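PDB 1LMI: immunogenic protein MPT63/MPB63 from Mycobacterium tuberculosis, which is a major secreted antigen described as immunoprotective, built as a beta-sandwich, whose molecular function is not established. Local coordinates for residues A36-Y41 / Q83-D88; Q46-T51 / F107-P112; T53-R58 / G98-G103. All coordinates share one frame; numbering follows the deposited sequence.

Contact 1 (A36-Y41 / Q83-D88); sequences AVIPGY and QAAGPD
Gly86 and Ile38 bring two irregular loops together backbone to backbone, their CA atoms 4.5 Å apart, and Gly86 N gives a weak hydrogen bond to Ile38 O, 3.3 Å long and bent to 131° at the hydrogen. Segment 36-41 belongs to the connection between strands 22-33 and 46-56, whereas 83-88 lies in the loop that leads to strand 100-109. Gly86 suits its place because its positive phi (44°) is easily reached without a side chain. The residues flanking it in sequence supply the apolar contacts. Ala85 reaches Ile38 with its lone methyl: CB lies 3.8 Å from Ile38 CG2, the branch set anti to the backbone N. The same methyl sits close to the accepting carbonyl, with Ala85 CB only 3.1 Å from Ile38 O. It also touches the next carbonyl along, Ala85 CB lying 3.7 Å from Pro39 O. Pro87 offers a rigid hydrocarbon ring in place of an N-H, and its CG rests on Ala36 CB at 3.6 Å, with CD of that ring 3.8 Å from the same methyl. Gly86 has no side chain and Ala85 only a methyl, which suits a close backbone approach to Ile38. Behind the contact stands Tyr106 of strand 100-109, which both Ala36 and Ile38 touch and whose OH is hydrogen-bonded to Pro87 O; Ile38 also packs on Leu81. With one bent hydrogen bond and a few methyl and ring contacts at the surface, the two loops have little direct polar hold on each other, and both also meet Tyr106.

Contact 2 (Q46-T51 / F107-P112); sequences QVWEAT and FDVTGP
Trp48 and Phe107 are an antiparallel hydrogen-bonded pair in the four-stranded sheet of the beta-sandwich, where strand 46-56 runs beside strand 100-109. Four backbone hydrogen bonds tie the strands: Trp48 N to Phe107 O (2.9 Å) and Phe107 N back to Trp48 O, then Gln46 N to Val109 O and Val109 N to Gln46 O (2.8 Å). Val47 and Asp108 form the non-hydrogen-bonded pair between, where Val47 CA makes a C-H...O contact with Phe107 O. The charged side chains find their partners outside the two segments: the Asp108 carboxylate accepts the N-H groups of Ala44 and Gly45, just before the strand, and Glu49 OE1 bonds Ser34 OG. The apolar contacts gather on the face of Trp48, Phe107 and Val109, which looks toward the second sheet, with Val109 also touching Tyr78. Phe107 suits this buried place because its long flat side chain extends to the neighbouring strand, bringing CE2 within 4.3 Å of Ala50 CB, where a small residue lies. Val109, beta-branched and at home in a strand, sets CG2 anti to its carbonyl carbon; that methyl lies over the Trp48 indole in a CH-pi contact, 3.6 Å from the centroid of the five-membered ring and 28° off its normal, with CD1 the nearest ring atom.

Contact 3 (T53-R58 / G98-G103); sequences TVNAIR and GEQSTG
A stacked pair of amides, Asn55 against Gln100, marks this antiparallel strand pairing on the more exposed face of the sheet. Their planes lie 18° apart, and Gln100 NE2 sits 3.5 Å from Asn55 CG. Gln100 gets there with CG anti to its carbonyl carbon (chi1 -52°) and an extended chain beyond. The two nitrogens, Asn55 ND2 and Gln100 NE2, are both donors and do not bond each other. ND2 is instead hydrogen-bonded to Glu12 OE2, while a water accepts from Gln100 NE2 and donates to Asn55 OD1 and Gly98 O, clasping both amides to the turn. Further along the same face, Thr53 OG1 and Thr102 OG1 share a hydrogen bond of 2.7 Å; Thr102 OG1 is also bonded to Ala52 O. Threonine fits here, beta-branched for a strand yet carrying a hydroxyl. In the sandwich, strand 100-109 is an outermost strand of the four-stranded sheet, joined to strand 46-56 here by Val54 N to Ser101 O and Ser101 N to Val54 O, each 2.9 Å. Val54 and Ser101 lie on the other face, with Val54 CG1 3.9 Å from Ser101 CB; Val54 also packs on Trp26 and Pro63. Past the regular pairs, Ala56 N donates to Glu99 O (3.0 Å), and Gly98 N to Ala56 O (2.8 Å). Gly98 has a positive phi (94°) that a residue with a CB would adopt with difficulty. Ile57 and Arg58 then form a classic beta bulge opposite Val23.

In the fold
Contacts 2 and 3 join the same two strands, 46-56 and 100-109, on opposite sides of the chain's centre, and contact 3 is nested within the loop that contact 2 closes. Both are partly buried, with four of eight touching residues buried in contact 2 and two of nine in contact 3. Both rest on regular backbone bonding, but contact 2 adds aromatic and aliphatic packing on its inward face, whereas contact 3 is richer in hydroxyl and amide chemistry. Contact 1 lies at the surface, joins loops and has a single weak bond. It nevertheless abuts contact 2: Ile38 CG1 packs on Val47 CG2, and Tyr41 lies beside Asp108. Contact 3 also meets contact 2, through Thr51 CG2 against Thr102 and Gly103.

Contact 1 (A36-Y41 / Q83-D88)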
loop_
_atom_site.group_PDB
_atom_site.type_symbol
_atom_site.label_atom_id
_atom_site.label_comp_id
_atom_site.label_asym_id
_atom_site.label_seq_id
_atom_site.Cartn_x
_atom_site.Cartn_y
_atom_site.Cartn_z
ATOM N N ALA A 36 14.044 -7.926 5.389
ATOM C CA ALA A 36 13.345 -9.078 4.830
ATOM C C ALA A 36 14.108 -9.606 3.611
ATOM O O ALA A 36 14.626 -8.857 2.801
ATOM C CB ALA A 36 11.913 -8.804 4.383
ATOM N N VAL A 37 14.149 -10.926 3.532
ATOM C CA VAL A 37 14.564 -11.601 2.301
ATOM C C VAL A 37 13.237 -12.123 1.756
ATOM O O VAL A 37 12.476 -12.753 2.503
ATOM C CB VAL A 37 15.646 -12.643 2.568
ATOM C CG1 VAL A 37 15.411 -13.330 3.911
ATOM C CG2 VAL A 37 15.726 -13.693 1.474
ATOM N N ILE A 38 12.927 -11.790 0.517
ATOM C CA ILE A 38 11.508 -11.970 0.134
ATOM C C ILE A 38 11.192 -13.452 0.122
ATOM O O ILE A 38 10.406 -13.981 0.893
ATOM C CB ILE A 38 11.251 -11.235 -1.191
ATOM C CG1 ILE A 38 11.259 -9.707 -1.024
ATOM C CG2 ILE A 38 9.981 -11.701 -1.873
ATOM C CD1 ILE A 38 9.962 -9.127 -0.516
ATOM N N PRO A 39 11.935 -14.124 -0.705
ATOM C CA PRO A 39 11.991 -14.300 -2.131
ATOM C C PRO A 39 11.856 -15.776 -2.472
ATOM O O PRO A 39 10.978 -16.449 -1.947
ATOM C CB PRO A 39 13.404 -13.717 -2.320
ATOM C CG PRO A 39 14.145 -14.530 -1.294
ATOM C CD PRO A 39 13.148 -14.876 -0.208
ATOM N N GLY A 40 12.729 -16.228 -3.319
ATOM C CA GLY A 40 12.734 -16.824 -4.603
ATOM C C GLY A 40 12.327 -15.704 -5.568
ATOM O O GLY A 40 11.962 -15.980 -6.699
ATOM N N TYR A 41 12.414 -14.455 -5.094
ATOM C CA TYR A 41 12.107 -13.281 -5.898
ATOM C C TYR A 41 13.414 -12.715 -6.470
ATOM O O TYR A 41 14.397 -12.649 -5.717
ATOM C CB TYR A 41 11.358 -12.175 -5.113
ATOM C CG TYR A 41 11.071 -11.013 -6.059
ATOM C CD1 TYR A 41 11.840 -9.862 -6.143
ATOM C CD2 TYR A 41 9.975 -11.113 -6.900
ATOM C CE1 TYR A 41 11.565 -8.823 -7.015
ATOM C CE2 TYR A 41 9.671 -10.098 -7.784
ATOM C CZ TYR A 41 10.463 -8.967 -7.832
ATOM O OH TYR A 41 10.127 -7.979 -8.725
ATOM N N GLN A 83 2.078 -10.833 -4.163
ATOM C CA GLN A 83 1.654 -10.645 -2.794
ATOM C C GLN A 83 2.919 -10.618 -1.921
ATOM O O GLN A 83 3.280 -9.482 -1.542
ATOM C CB GLN A 83 0.623 -11.672 -2.347
ATOM C CG GLN A 83 -0.807 -11.213 -2.619
ATOM C CD GLN A 83 -1.233 -10.002 -1.817
ATOM O OE1 GLN A 83 -0.435 -9.116 -1.506
ATOM N NE2 GLN A 83 -2.521 -9.949 -1.474
ATOM N N ALA A 84 3.862 -11.502 -2.193
ATOM C CA ALA A 84 3.768 -12.856 -2.697
ATOM C C ALA A 84 4.447 -13.795 -1.700
ATOM O O ALA A 84 3.785 -14.522 -0.960
ATOM C CB ALA A 84 4.379 -12.984 -4.081
ATOM N N ALA A 85 5.783 -13.766 -1.654
ATOM C CA ALA A 85 6.454 -14.480 -0.570
ATOM C C ALA A 85 6.273 -13.641 0.705
ATOM O O ALA A 85 5.121 -13.517 1.136
ATOM C CB ALA A 85 7.915 -14.727 -0.851
ATOM N N GLY A 86 7.275 -12.831 0.980
ATOM C CA GLY A 86 7.414 -11.797 1.968
ATOM C C GLY A 86 6.907 -12.124 3.355
ATOM O O GLY A 86 5.796 -12.626 3.532
ATOM N N PRO A 87 7.730 -11.851 4.373
ATOM C CA PRO A 87 7.345 -12.131 5.742
ATOM C C PRO A 87 6.260 -11.184 6.272
ATOM O O PRO A 87 6.288 -9.985 5.992
ATOM C CB PRO A 87 8.623 -11.910 6.552
ATOM C CG PRO A 87 9.581 -11.216 5.660
ATOM C CD PRO A 87 9.077 -11.282 4.257
ATOM N N ASP A 88 5.358 -11.798 7.028
ATOM C CA ASP A 88 4.229 -11.152 7.681
ATOM C C ASP A 88 3.520 -10.224 6.699
ATOM O O ASP A 88 3.159 -9.104 7.090
ATOM C CB ASP A 88 4.694 -10.362 8.896
ATOM C CG ASP A 88 5.778 -11.100 9.663
ATOM O OD1 ASP A 88 5.502 -12.258 10.049
ATOM O OD2 ASP A 88 6.866 -10.516 9.858
#

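Contact 2 (Q46-T51 / F107-P112)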
loop_
_atom_site.group_PDB
_atom_site.type_symbol
_atom_site.label_atom_id
_atom_site.label_comp_id
_atom_site.label_asym_id
_atom_site.label_seq_id
_atom_site.Cartn_x
_atom_site.Cartn_y
_atom_site.Cartn_z
ATOM N N GLN A 46 17.507 -2.918 -3.163
ATOM C CA GLN A 46 17.315 -3.110 -1.741
ATOM C C GLN A 46 15.833 -3.319 -1.388
ATOM O O GLN A 46 15.042 -2.467 -1.787
ATOM C CB GLN A 46 17.829 -1.861 -1.014
ATOM C CG GLN A 46 17.523 -1.887 0.481
ATOM C CD GLN A 46 18.331 -2.919 1.223
ATOM O OE1 GLN A 46 19.557 -2.999 1.074
ATOM N NE2 GLN A 46 17.687 -3.722 2.050
ATOM N N VAL A 47 15.539 -4.362 -0.632
ATOM C CA VAL A 47 14.120 -4.538 -0.275
ATOM C C VAL A 47 13.715 -3.470 0.755
ATOM O O VAL A 47 14.434 -3.257 1.726
ATOM C CB VAL A 47 13.810 -5.912 0.295
ATOM C CG1 VAL A 47 12.340 -6.031 0.689
ATOM C CG2 VAL A 47 14.184 -7.009 -0.706
ATOM N N TRP A 48 12.594 -2.821 0.477
ATOM C CA TRP A 48 11.972 -1.896 1.426
ATOM C C TRP A 48 10.637 -2.498 1.852
ATOM O O TRP A 48 10.064 -3.405 1.234
ATOM C CB TRP A 48 11.747 -0.508 0.816
ATOM C CG TRP A 48 12.992 0.327 0.931
ATOM C CD1 TRP A 48 14.236 -0.030 0.473
ATOM C CD2 TRP A 48 13.094 1.609 1.544
ATOM N NE1 TRP A 48 15.123 0.993 0.761
ATOM C CE2 TRP A 48 14.442 2.002 1.417
ATOM C CE3 TRP A 48 12.188 2.493 2.181
ATOM C CZ2 TRP A 48 14.917 3.208 1.897
ATOM C CZ3 TRP A 48 12.671 3.685 2.653
ATOM C CH2 TRP A 48 14.018 4.046 2.515
ATOM N N GLU A 49 10.114 -1.992 2.967
ATOM C CA GLU A 49 8.836 -2.430 3.476
ATOM C C GLU A 49 8.013 -1.214 3.948
ATOM O O GLU A 49 8.541 -0.136 4.178
ATOM C CB GLU A 49 8.981 -3.420 4.632
ATOM C CG GLU A 49 9.696 -2.831 5.853
ATOM C CD GLU A 49 9.715 -3.755 7.041
ATOM O OE1 GLU A 49 10.448 -4.782 7.018
ATOM O OE2 GLU A 49 9.003 -3.513 8.022
ATOM N N ALA A 50 6.702 -1.457 4.062
ATOM C CA ALA A 50 5.850 -0.553 4.823
ATOM C C ALA A 50 4.840 -1.458 5.560
ATOM O O ALA A 50 4.643 -2.636 5.245
ATOM C CB ALA A 50 5.159 0.511 4.006
ATOM N N THR A 51 4.191 -0.906 6.575
ATOM C CA THR A 51 3.121 -1.586 7.287
ATOM C C THR A 51 1.786 -0.943 6.934
ATOM O O THR A 51 1.572 0.256 7.138
ATOM C CB THR A 51 3.337 -1.514 8.797
ATOM O OG1 THR A 51 4.573 -2.193 9.121
ATOM C CG2 THR A 51 2.188 -2.193 9.525
ATOM N N PHE A 107 8.841 -3.630 -1.452
ATOM C CA PHE A 107 9.226 -2.941 -2.687
ATOM C C PHE A 107 10.687 -3.274 -3.032
ATOM O O PHE A 107 11.478 -3.499 -2.103
ATOM C CB PHE A 107 9.075 -1.425 -2.548
ATOM C CG PHE A 107 7.742 -0.970 -1.987
ATOM C CD1 PHE A 107 6.647 -0.770 -2.796
ATOM C CD2 PHE A 107 7.628 -0.751 -0.621
ATOM C CE1 PHE A 107 5.454 -0.375 -2.250
ATOM C CE2 PHE A 107 6.407 -0.355 -0.068
ATOM C CZ PHE A 107 5.311 -0.167 -0.881
ATOM N N ASP A 108 11.071 -3.292 -4.292
ATOM C CA ASP A 108 12.482 -3.500 -4.656
ATOM C C ASP A 108 13.067 -2.164 -5.064
ATOM O O ASP A 108 12.817 -1.652 -6.154
ATOM C CB ASP A 108 12.552 -4.508 -5.810
ATOM C CG ASP A 108 13.958 -4.899 -6.203
ATOM O OD1 ASP A 108 14.897 -4.421 -5.521
ATOM O OD2 ASP A 108 14.088 -5.676 -7.184
ATOM N N VAL A 109 13.814 -1.504 -4.156
ATOM C CA VAL A 109 14.250 -0.146 -4.423
ATOM C C VAL A 109 15.581 -0.169 -5.177
ATOM O O VAL A 109 16.594 -0.577 -4.626
ATOM C CB VAL A 109 14.352 0.647 -3.105
ATOM C CG1 VAL A 109 15.008 2.008 -3.319
ATOM C CG2 VAL A 109 12.972 0.807 -2.457
ATOM N N THR A 110 15.499 0.257 -6.423
ATOM C CA THR A 110 16.675 0.231 -7.279
ATOM C C THR A 110 17.257 1.603 -7.555
ATOM O O THR A 110 18.249 1.741 -8.290
ATOM C CB THR A 110 16.279 -0.385 -8.650
ATOM O OG1 THR A 110 15.188 0.374 -9.138
ATOM C CG2 THR A 110 15.887 -1.837 -8.484
ATOM N N GLY A 111 16.698 2.670 -7.038
ATOM C CA GLY A 111 17.205 4.010 -7.200
ATOM C C GLY A 111 17.199 4.753 -5.860
ATOM O O GLY A 111 17.408 4.074 -4.844
ATOM N N PRO A 112 16.974 6.036 -5.889
ATOM C CA PRO A 112 16.898 6.814 -4.638
ATOM C C PRO A 112 15.846 6.221 -3.700
ATOM O O PRO A 112 14.845 5.611 -4.123
ATOM C CB PRO A 112 16.482 8.212 -5.079
ATOM C CG PRO A 112 16.934 8.309 -6.507
ATOM C CD PRO A 112 16.762 6.920 -7.061
#

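Contact 3 (T53-R58 / G98-G103)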
loop_
_atom_site.group_PDB
_atom_site.type_symbol
_atom_site.label_atom_id
_atom_site.label_comp_id
_atom_site.label_asym_id
_atom_site.label_seq_id
_atom_site.Cartn_x
_atom_site.Cartn_y
_atom_site.Cartn_z
ATOM N N THR A 53 -2.568 -1.191 6.786
ATOM C CA THR A 53 -3.781 -1.678 7.450
ATOM C C THR A 53 -5.013 -1.202 6.677
ATOM O O THR A 53 -5.143 0.000 6.403
ATOM C CB THR A 53 -3.883 -1.161 8.892
ATOM O OG1 THR A 53 -2.666 -1.474 9.608
ATOM C CG2 THR A 53 -5.020 -1.854 9.647
ATOM N N VAL A 54 -5.902 -2.131 6.316
ATOM C CA VAL A 54 -7.156 -1.772 5.647
ATOM C C VAL A 54 -8.315 -1.967 6.621
ATOM O O VAL A 54 -8.319 -2.917 7.433
ATOM C CB VAL A 54 -7.340 -2.550 4.345
ATOM C CG1 VAL A 54 -7.391 -4.055 4.570
ATOM C CG2 VAL A 54 -8.610 -2.022 3.676
ATOM N N ASN A 55 -9.245 -1.062 6.552
ATOM C CA ASN A 55 -10.390 -0.965 7.459
ATOM C C ASN A 55 -11.668 -1.007 6.639
ATOM O O ASN A 55 -11.857 -0.120 5.819
ATOM C CB ASN A 55 -10.269 0.345 8.236
ATOM C CG ASN A 55 -11.330 0.501 9.294
ATOM O OD1 ASN A 55 -12.172 -0.380 9.482
ATOM N ND2 ASN A 55 -11.270 1.640 9.989
ATOM N N ALA A 56 -12.490 -2.031 6.836
ATOM C CA ALA A 56 -13.737 -2.142 6.056
ATOM C C ALA A 56 -14.806 -1.291 6.717
ATOM O O ALA A 56 -15.524 -1.705 7.628
ATOM C CB ALA A 56 -14.066 -3.602 5.948
ATOM N N ILE A 57 -14.931 -0.042 6.316
ATOM C CA ILE A 57 -15.826 0.884 7.024
ATOM C C ILE A 57 -17.262 0.653 6.575
ATOM O O ILE A 57 -18.166 0.667 7.413
ATOM C CB ILE A 57 -15.350 2.318 6.779
ATOM C CG1 ILE A 57 -13.987 2.569 7.452
ATOM C CG2 ILE A 57 -16.385 3.345 7.193
ATOM C CD1 ILE A 57 -13.349 3.913 7.125
ATOM N N ARG A 58 -17.450 0.451 5.265
ATOM C CA ARG A 58 -18.780 0.163 4.733
ATOM C C ARG A 58 -18.622 -0.978 3.721
ATOM O O ARG A 58 -17.813 -0.796 2.804
ATOM C CB ARG A 58 -19.442 1.371 4.076
ATOM C CG ARG A 58 -20.817 1.030 3.483
ATOM C CD ARG A 58 -21.401 2.237 2.742
ATOM N NE ARG A 58 -22.805 2.019 2.375
ATOM C CZ ARG A 58 -23.317 2.100 1.156
ATOM N NH1 ARG A 58 -22.530 2.410 0.129
ATOM N NH2 ARG A 58 -24.620 1.883 0.934
ATOM N N GLY A 98 -16.460 -3.598 9.405
ATOM C CA GLY A 98 -16.150 -3.413 10.822
ATOM C C GLY A 98 -14.845 -4.069 11.244
ATOM O O GLY A 98 -14.383 -3.794 12.338
ATOM N N GLU A 99 -14.266 -4.913 10.398
ATOM C CA GLU A 99 -12.976 -5.558 10.692
ATOM C C GLU A 99 -11.866 -4.811 9.974
ATOM O O GLU A 99 -12.107 -3.899 9.164
ATOM C CB GLU A 99 -13.049 -7.032 10.272
ATOM C CG GLU A 99 -14.116 -7.770 11.073
ATOM C CD GLU A 99 -13.941 -9.264 11.070
ATOM O OE1 GLU A 99 -12.988 -9.812 10.472
ATOM O OE2 GLU A 99 -14.813 -9.900 11.721
ATOM N N GLN A 100 -10.651 -5.206 10.312
ATOM C CA GLN A 100 -9.429 -4.650 9.746
ATOM C C GLN A 100 -8.461 -5.770 9.421
ATOM O O GLN A 100 -8.602 -6.876 9.964
ATOM C CB GLN A 100 -8.771 -3.629 10.707
ATOM C CG GLN A 100 -9.755 -2.571 11.155
ATOM C CD GLN A 100 -9.180 -1.273 11.633
ATOM O OE1 GLN A 100 -8.028 -0.957 11.320
ATOM N NE2 GLN A 100 -9.960 -0.482 12.349
ATOM N N SER A 101 -7.474 -5.438 8.576
ATOM C CA SER A 101 -6.462 -6.428 8.218
ATOM C C SER A 101 -5.118 -5.741 8.104
ATOM O O SER A 101 -5.073 -4.688 7.450
ATOM C CB SER A 101 -6.906 -7.126 6.932
ATOM O OG SER A 101 -6.082 -8.195 6.559
ATOM N N THR A 102 -4.063 -6.276 8.701
ATOM C CA THR A 102 -2.798 -5.552 8.658
ATOM C C THR A 102 -1.650 -6.466 8.253
ATOM O O THR A 102 -1.734 -7.696 8.354
ATOM C CB THR A 102 -2.552 -4.888 10.039
ATOM O OG1 THR A 102 -1.519 -3.913 9.943
ATOM C CG2 THR A 102 -2.040 -5.945 11.025
ATOM N N GLY A 103 -0.565 -5.830 7.816
ATOM C CA GLY A 103 0.635 -6.641 7.547
ATOM C C GLY A 103 1.615 -5.813 6.745
ATOM O O GLY A 103 1.439 -4.622 6.485
HETATM O O HOH W 1 -12.775 -1.538 12.443
#